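Local coordinates for pirin-like protein YhaK (Escherichia coli, PDB 2VEC) that is a monomeric cytoplasmic bicupin of the pirin family that lacks quercetin 2,3-dioxygenase activity and belongs to a redox-sensitive enterobacterial subclass, at residues A[69-74]-A[124-129]; A[90-95]-A[134-139]. All blocks are in the same frame, centred on the assembly; numbering follows the deposited sequence.

The two interactions illustrate how a cupin barrel is built from two kinds of contact, one between sheets and one within a sheet. Interaction 1 joins the end of strand 63-71 to strand 124-128, which belong to different sheets; interaction 2 pairs strand 85-93 with strand 135-143 inside the six-stranded sheet. Their centres lie about 9 Å apart, and their segments alternate along the chain: 69-74, 90-95, 124-129, 134-139. Strand 135-143 directly neighbours strand 63-71, and Leu71 O lies 2.8 Å from Leu135 N, a probable hydrogen bond. A salt bridge from Glu126 to Arg137 also ties the contacts together, so both sheets of the Pirin region are linked here.

Interaction 1: residues A[69-74]-A[124-129]; sequences EVLAPG and YSEHNL
Asn128 reaches across to strand 63-71 and shows how one amide can fasten the end of a strand and the turn after it to the other sheet. Its CB sits 4.3 Å from CB of Leu71 and also approaches the carbonyl oxygen of Ala72. With CG anti to the backbone N (chi1 -177°), the side chain extends toward the 69-74 segment, and CG again passes near Ala72 O. At the tip, ND2 lies between two successive carbonyls: it is 3.2 Å from Leu71 O and 3.2 Å from Ala72 O. Both bonds are weak and strongly bent at the hydrogen. The same nitrogen also donates to Lys133 O, while OD1 accepts from the backbone N of Ser130; together these partners hold both ends of the amide and should fix its rotation.

Beside the amide, Leu71 supplies the apolar half of the contact. Its CD1 branch lies 4.0 Å from Glu126 O and 4.1 Å from Glu126 CG, meeting the aliphatic part of that side chain. The extended Glu126 chain carries its carboxylate on to Tyr98 and Arg137. Phe77, on strand 76-80, touches both Leu71 and Glu126. The two strands run at 58° to each other, a contact between the two facing sheets of a cupin beta-barrel, where strand 63-71 runs out into its turn.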
ATOM      1  N   GLU A  69      -2.121   6.555  -8.817  1.00 34.01           N
ATOM      2  CA  GLU A  69      -1.935   7.656  -9.750  1.00 37.11           C
ATOM      3  C   GLU A  69      -1.254   7.153 -10.997  1.00 38.41           C
ATOM      4  O   GLU A  69      -0.543   6.140 -10.961  1.00 36.23           O
ATOM      5  CB  GLU A  69      -1.124   8.776  -9.098  1.00 39.05           C
ATOM      6  CG  GLU A  69      -1.927   9.541  -8.001  1.00 41.43           C
ATOM      7  CD  GLU A  69      -3.102  10.332  -8.597  1.00 52.32           C
ATOM      8  OE1 GLU A  69      -2.866  11.134  -9.555  1.00 58.45           O
ATOM      9  OE2 GLU A  69      -4.256  10.140  -8.132  1.00 53.48           O
ATOM     10  N   VAL A  70      -1.516   7.841 -12.104  1.00 40.75           N
ATOM     11  CA  VAL A  70      -0.903   7.536 -13.389  1.00 43.07           C
ATOM     12  C   VAL A  70      -0.202   8.807 -13.854  1.00 46.37           C
ATOM     13  O   VAL A  70      -0.846   9.844 -13.962  1.00 48.78           O
ATOM     14  CB  VAL A  70      -1.976   7.078 -14.423  1.00 44.27           C
ATOM     15  CG1 VAL A  70      -1.378   6.868 -15.821  1.00 45.21           C
ATOM     16  CG2 VAL A  70      -2.697   5.795 -13.952  1.00 42.39           C
ATOM     17  N   LEU A  71       1.106   8.723 -14.117  1.00 48.17           N
ATOM     18  CA  LEU A  71       1.885   9.808 -14.740  1.00 52.50           C
ATOM     19  C   LEU A  71       2.159   9.507 -16.214  1.00 55.36           C
ATOM     20  O   LEU A  71       2.637   8.416 -16.541  1.00 54.03           O
ATOM     21  CB  LEU A  71       3.233   9.971 -14.019  1.00 52.52           C
ATOM     22  CG  LEU A  71       3.393  10.861 -12.781  1.00 53.53           C
ATOM     23  CD1 LEU A  71       4.822  10.724 -12.257  1.00 54.97           C
ATOM     24  CD2 LEU A  71       3.113  12.331 -13.088  1.00 57.86           C
ATOM     25  N   ALA A  72       1.878  10.481 -17.093  1.00 59.06           N
ATOM     26  CA  ALA A  72       2.096  10.347 -18.544  1.00 62.60           C
ATOM     27  C   ALA A  72       3.596  10.280 -18.909  1.00 64.51           C
ATOM     28  O   ALA A  72       4.442  10.755 -18.128  1.00 64.48           O
ATOM     29  CB  ALA A  72       1.417  11.514 -19.275  1.00 65.49           C
ATOM     30  N   PRO A  73       3.936   9.667 -20.072  1.00 66.88           N
ATOM     31  CA  PRO A  73       5.319   9.736 -20.610  1.00 69.73           C
ATOM     32  C   PRO A  73       5.967  11.122 -20.414  1.00 72.30           C
ATOM     33  O   PRO A  73       5.307  12.147 -20.660  1.00 73.89           O
ATOM     34  CB  PRO A  73       5.124   9.471 -22.115  1.00 72.71           C
ATOM     35  CG  PRO A  73       3.853   8.679 -22.229  1.00 70.77           C
ATOM     36  CD  PRO A  73       3.035   8.840 -20.921  1.00 67.21           C
ATOM     37  N   GLY A  74       7.218  11.155 -19.922  1.00 73.23           N
ATOM     38  CA  GLY A  74       7.868  12.453 -19.618  1.00 76.21           C
ATOM     39  C   GLY A  74       7.425  13.199 -18.334  1.00 75.22           C
ATOM     40  O   GLY A  74       8.137  14.099 -17.877  1.00 76.70           O
ATOM     41  N   TYR A 124      10.070  16.506  -1.691  1.00 49.99           N
ATOM     42  CA  TYR A 124      10.179  15.230  -2.370  1.00 48.25           C
ATOM     43  C   TYR A 124       9.559  15.288  -3.751  1.00 49.64           C
ATOM     44  O   TYR A 124       8.467  15.824  -3.923  1.00 50.18           O
ATOM     45  CB  TYR A 124       9.461  14.132  -1.537  1.00 43.35           C
ATOM     46  CG  TYR A 124      10.118  13.898  -0.199  1.00 41.98           C
ATOM     47  CD1 TYR A 124      11.129  12.938  -0.046  1.00 41.93           C
ATOM     48  CD2 TYR A 124       9.755  14.663   0.922  1.00 42.24           C
ATOM     49  CE1 TYR A 124      11.751  12.729   1.222  1.00 41.80           C
ATOM     50  CE2 TYR A 124      10.371  14.474   2.155  1.00 40.95           C
ATOM     51  CZ  TYR A 124      11.362  13.513   2.303  1.00 41.44           C
ATOM     52  OH  TYR A 124      11.959  13.362   3.546  1.00 41.03           O
ATOM     53  N   SER A 125      10.236  14.703  -4.729  1.00 51.27           N
ATOM     54  CA  SER A 125       9.735  14.723  -6.096  1.00 53.33           C
ATOM     55  C   SER A 125       9.689  13.327  -6.697  1.00 51.89           C
ATOM     56  O   SER A 125      10.447  12.439  -6.303  1.00 50.98           O
ATOM     57  CB  SER A 125      10.576  15.661  -6.965  1.00 57.42           C
ATOM     58  OG  SER A 125      11.792  15.055  -7.347  1.00 58.87           O
ATOM     59  N   GLU A 126       8.783  13.143  -7.650  1.00 52.17           N
ATOM     60  CA  GLU A 126       8.560  11.848  -8.266  1.00 51.70           C
ATOM     61  C   GLU A 126       8.469  12.067  -9.763  1.00 54.55           C
ATOM     62  O   GLU A 126       7.606  12.814 -10.214  1.00 55.45           O
ATOM     63  CB  GLU A 126       7.266  11.222  -7.721  1.00 48.76           C
ATOM     64  CG  GLU A 126       6.638  10.148  -8.628  1.00 48.09           C
ATOM     65  CD  GLU A 126       5.457   9.419  -7.980  1.00 46.13           C
ATOM     66  OE1 GLU A 126       4.644  10.062  -7.276  1.00 46.58           O
ATOM     67  OE2 GLU A 126       5.349   8.188  -8.179  1.00 43.47           O
ATOM     68  N   HIS A 127       9.378  11.454 -10.520  1.00 56.86           N
ATOM     69  CA  HIS A 127       9.423  11.647 -11.983  1.00 60.97           C
ATOM     70  C   HIS A 127       9.269  10.332 -12.715  1.00 59.78           C
ATOM     71  O   HIS A 127       9.908   9.342 -12.349  1.00 59.47           O
ATOM     72  CB  HIS A 127      10.760  12.232 -12.472  1.00 64.99           C
ATOM     73  CG  HIS A 127      11.174  13.518 -11.824  1.00 70.68           C
ATOM     74  ND1 HIS A 127      10.367  14.233 -10.960  1.00 74.29           N
ATOM     75  CD2 HIS A 127      12.323  14.231 -11.940  1.00 77.26           C
ATOM     76  CE1 HIS A 127      11.005  15.323 -10.564  1.00 76.93           C
ATOM     77  NE2 HIS A 127      12.195  15.345 -11.141  1.00 79.61           N
ATOM     78  N   ASN A 128       8.477  10.331 -13.782  1.00 60.36           N
ATOM     79  CA  ASN A 128       8.410   9.173 -14.657  1.00 59.83           C
ATOM     80  C   ASN A 128       9.697   9.101 -15.504  1.00 63.02           C
ATOM     81  O   ASN A 128      10.021  10.045 -16.216  1.00 65.04           O
ATOM     82  CB  ASN A 128       7.153   9.254 -15.536  1.00 60.08           C
ATOM     83  CG  ASN A 128       6.969   8.042 -16.436  1.00 60.63           C
ATOM     84  OD1 ASN A 128       7.862   7.175 -16.532  1.00 60.46           O
ATOM     85  ND2 ASN A 128       5.800   7.981 -17.124  1.00 63.26           N
ATOM     86  N   LEU A 129      10.424   7.984 -15.409  1.00 62.72           N
ATOM     87  CA  LEU A 129      11.695   7.839 -16.125  1.00 66.53           C
ATOM     88  C   LEU A 129      11.559   7.616 -17.635  1.00 69.97           C
ATOM     89  O   LEU A 129      12.546   7.782 -18.371  1.00 72.65           O
ATOM     90  CB  LEU A 129      12.546   6.726 -15.499  1.00 65.24           C
ATOM     91  CG  LEU A 129      13.336   7.102 -14.239  1.00 64.57           C
ATOM     92  CD1 LEU A 129      13.756   5.859 -13.464  1.00 62.08           C
ATOM     93  CD2 LEU A 129      14.558   7.937 -14.642  1.00 67.17           C
TER

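Interaction 2: residues A[90-95]-A[134-139]; sequences VILDGE and PLTRMQ
Thr136 O is gripped by two consecutive amides of the facing strand: Leu92 N at 2.9 Å and Asp93 N at 3.1 Å. Both N-H groups come in moderately bent, and this shared acceptor marks a classic beta bulge, which moves the register by one residue. Thr136 N returns a straighter bond to Asp93 O. Ahead of the bulge, Val90 and Met138 form a reciprocal hydrogen-bonded pair, in which Val90 N to Met138 O and Met138 N to Val90 O are both 2.8 Å.

The side chains fill in around this backbone frame. On the face with Val90 and Met138, Leu92 runs across Thr136, its CD1 meeting the CG2 methyl at 4.1 Å and also approaching CB of Met138. Thr136 CG2 stands anti to the backbone N, whereas its hydroxyl, beside that N, is bound by Leu41 O and by a water. This water donates to both Thr136 OG1 and Asp93 OD2, bridging the two residues at the margin of the pair. On the other face the contacts close to the backbone are apolar: Ile91 CG2 packs on Leu135 CD1 at 3.8 Å, and Ile91 CD1 rests against Arg137 CB. Arg137 then bends at chi2 (101°), taking its guanidinium away from the pair, to Asn67 among others.

Gly94, at positive phi, carries the chain out of the bulge toward strand 95-100, and a second water joins Glu95 N to Pro134 O. An antiparallel pair interrupted by a classic bulge, inside the six-stranded sheet of a cupin barrel, is what these two segments build.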
ATOM      1  N   VAL A  90       4.049   1.435  -4.289  1.00 27.04           N
ATOM      2  CA  VAL A  90       4.100   0.151  -4.910  1.00 27.12           C
ATOM      3  C   VAL A  90       3.969   0.481  -6.385  1.00 29.15           C
ATOM      4  O   VAL A  90       2.939   0.997  -6.831  1.00 29.43           O
ATOM      5  CB  VAL A  90       2.930  -0.733  -4.439  1.00 25.80           C
ATOM      6  CG1 VAL A  90       2.906  -2.097  -5.193  1.00 29.10           C
ATOM      7  CG2 VAL A  90       2.989  -0.907  -2.905  1.00 28.68           C
ATOM      8  N   ILE A  91       5.056   0.280  -7.108  1.00 29.26           N
ATOM      9  CA  ILE A  91       5.044   0.513  -8.556  1.00 30.68           C
ATOM     10  C   ILE A  91       4.327  -0.625  -9.260  1.00 30.10           C
ATOM     11  O   ILE A  91       4.760  -1.770  -9.211  1.00 32.48           O
ATOM     12  CB  ILE A  91       6.436   0.649  -9.154  1.00 32.74           C
ATOM     13  CG1 ILE A  91       7.319   1.585  -8.305  1.00 34.18           C
ATOM     14  CG2 ILE A  91       6.319   1.192 -10.602  1.00 32.28           C
ATOM     15  CD1 ILE A  91       6.750   2.991  -8.119  1.00 37.22           C
ATOM     16  N   LEU A  92       3.250  -0.275  -9.947  1.00 29.46           N
ATOM     17  CA  LEU A  92       2.428  -1.215 -10.700  1.00 30.09           C
ATOM     18  C   LEU A  92       2.804  -1.305 -12.169  1.00 33.28           C
ATOM     19  O   LEU A  92       2.648  -2.368 -12.768  1.00 33.45           O
ATOM     20  CB  LEU A  92       0.944  -0.819 -10.579  1.00 29.39           C
ATOM     21  CG  LEU A  92       0.496  -0.820  -9.108  1.00 27.95           C
ATOM     22  CD1 LEU A  92      -0.929  -0.230  -9.012  1.00 32.37           C
ATOM     23  CD2 LEU A  92       0.533  -2.242  -8.509  1.00 26.89           C
ATOM     24  N   ASP A  93       3.251  -0.202 -12.769  1.00 34.47           N
ATOM     25  CA  ASP A  93       3.609  -0.234 -14.193  1.00 38.99           C
ATOM     26  C   ASP A  93       4.570   0.883 -14.396  1.00 40.15           C
ATOM     27  O   ASP A  93       4.402   1.949 -13.815  1.00 39.91           O
ATOM     28  CB  ASP A  93       2.364  -0.085 -15.136  1.00 38.85           C
ATOM     29  CG  ASP A  93       2.696  -0.215 -16.636  1.00 48.00           C
ATOM     30  OD1 ASP A  93       3.399  -1.171 -17.085  1.00 43.45           O
ATOM     31  OD2 ASP A  93       2.141   0.625 -17.402  1.00 47.09           O
ATOM     32  N   GLY A  94       5.599   0.615 -15.197  1.00 42.41           N
ATOM     33  CA  GLY A  94       6.599   1.616 -15.535  1.00 45.77           C
ATOM     34  C   GLY A  94       7.736   1.754 -14.533  1.00 45.38           C
ATOM     35  O   GLY A  94       8.074   0.812 -13.829  1.00 45.00           O
ATOM     36  N   GLU A  95       8.311   2.948 -14.474  1.00 46.77           N
ATOM     37  CA  GLU A  95       9.504   3.211 -13.686  1.00 47.79           C
ATOM     38  C   GLU A  95       9.530   4.680 -13.332  1.00 47.49           C
ATOM     39  O   GLU A  95       9.107   5.540 -14.112  1.00 48.58           O
ATOM     40  CB  GLU A  95      10.802   2.833 -14.463  1.00 50.20           C
ATOM     41  CG  GLU A  95      10.763   3.132 -15.936  1.00 54.58           C
ATOM     42  CD  GLU A  95      12.102   2.984 -16.631  1.00 58.39           C
ATOM     43  OE1 GLU A  95      13.114   2.643 -15.967  1.00 62.65           O
ATOM     44  OE2 GLU A  95      12.132   3.226 -17.860  1.00 65.02           O
ATOM     45  N   PRO A 134       3.890   5.483 -19.996  1.00 61.20           N
ATOM     46  CA  PRO A 134       3.431   6.030 -18.713  1.00 56.80           C
ATOM     47  C   PRO A 134       3.845   5.222 -17.517  1.00 53.09           C
ATOM     48  O   PRO A 134       4.458   4.159 -17.634  1.00 52.29           O
ATOM     49  CB  PRO A 134       1.899   5.984 -18.818  1.00 56.60           C
ATOM     50  CG  PRO A 134       1.734   4.690 -19.671  1.00 57.56           C
ATOM     51  CD  PRO A 134       2.777   4.793 -20.714  1.00 61.07           C
ATOM     52  N   LEU A 135       3.482   5.761 -16.338  1.00 49.17           N
ATOM     53  CA  LEU A 135       3.743   5.138 -14.993  1.00 45.38           C
ATOM     54  C   LEU A 135       2.492   5.037 -14.090  1.00 42.33           C
ATOM     55  O   LEU A 135       1.730   5.997 -13.978  1.00 43.07           O
ATOM     56  CB  LEU A 135       4.804   5.940 -14.224  1.00 45.57           C
ATOM     57  CG  LEU A 135       4.983   5.797 -12.698  1.00 43.80           C
ATOM     58  CD1 LEU A 135       5.794   4.564 -12.274  1.00 41.54           C
ATOM     59  CD2 LEU A 135       5.657   7.041 -12.137  1.00 46.02           C
ATOM     60  N   THR A 136       2.295   3.888 -13.420  1.00 39.16           N
ATOM     61  CA  THR A 136       1.171   3.691 -12.504  1.00 35.39           C
ATOM     62  C   THR A 136       1.692   3.210 -11.148  1.00 33.41           C
ATOM     63  O   THR A 136       2.499   2.293 -11.076  1.00 31.88           O
ATOM     64  CB  THR A 136       0.169   2.629 -12.997  1.00 35.90           C
ATOM     65  OG1 THR A 136      -0.266   2.933 -14.326  1.00 36.33           O
ATOM     66  CG2 THR A 136      -1.086   2.563 -12.042  1.00 34.35           C
ATOM     67  N   ARG A 137       1.256   3.836 -10.076  1.00 31.36           N
ATOM     68  CA  ARG A 137       1.757   3.410  -8.792  1.00 31.08           C
ATOM     69  C   ARG A 137       0.737   3.662  -7.706  1.00 30.00           C
ATOM     70  O   ARG A 137      -0.033   4.616  -7.796  1.00 31.17           O
ATOM     71  CB  ARG A 137       3.088   4.064  -8.460  1.00 33.41           C
ATOM     72  CG  ARG A 137       3.078   5.561  -8.349  1.00 35.89           C
ATOM     73  CD  ARG A 137       3.063   5.962  -6.902  1.00 38.20           C
ATOM     74  NE  ARG A 137       2.948   7.425  -6.840  1.00 40.80           N
ATOM     75  CZ  ARG A 137       1.817   8.073  -6.606  1.00 38.57           C
ATOM     76  NH1 ARG A 137       0.698   7.396  -6.390  1.00 33.98           N
ATOM     77  NH2 ARG A 137       1.824   9.398  -6.564  1.00 40.27           N
ATOM     78  N   MET A 138       0.734   2.794  -6.708  1.00 27.52           N
ATOM     79  CA  MET A 138      -0.179   2.930  -5.577  1.00 25.37           C
ATOM     80  C   MET A 138       0.682   3.478  -4.448  1.00 26.04           C
ATOM     81  O   MET A 138       1.887   3.208  -4.394  1.00 26.65           O
ATOM     82  CB  MET A 138      -0.772   1.585  -5.235  1.00 25.86           C
ATOM     83  CG  MET A 138      -1.576   1.571  -3.933  1.00 23.25           C
ATOM     84  SD  MET A 138      -2.651   0.126  -3.837  1.00 27.20           S
ATOM     85  CE  MET A 138      -3.889   0.480  -5.105  1.00 27.01           C
ATOM     86  N   GLN A 139       0.091   4.315  -3.614  1.00 24.92           N
ATOM     87  CA  GLN A 139       0.864   5.038  -2.587  1.00 25.25           C
ATOM     88  C   GLN A 139       0.045   5.021  -1.345  1.00 24.70           C
ATOM     89  O   GLN A 139      -1.175   5.263  -1.413  1.00 24.96           O
ATOM     90  CB  GLN A 139       1.138   6.473  -3.068  1.00 25.78           C
ATOM     91  CG  GLN A 139       1.844   7.333  -2.023  1.00 27.19           C
ATOM     92  CD  GLN A 139       2.180   8.699  -2.534  1.00 30.97           C
ATOM     93  OE1 GLN A 139       1.432   9.641  -2.311  1.00 32.40           O
ATOM     94  NE2 GLN A 139       3.298   8.820  -3.239  1.00 29.47           N
TER
HETATM   95  O   HOH W   1       1.001   2.727 -16.726  1.00 40.41           O
HETATM   96  O   HOH W   2       7.253   4.543 -16.935  1.00 46.42           O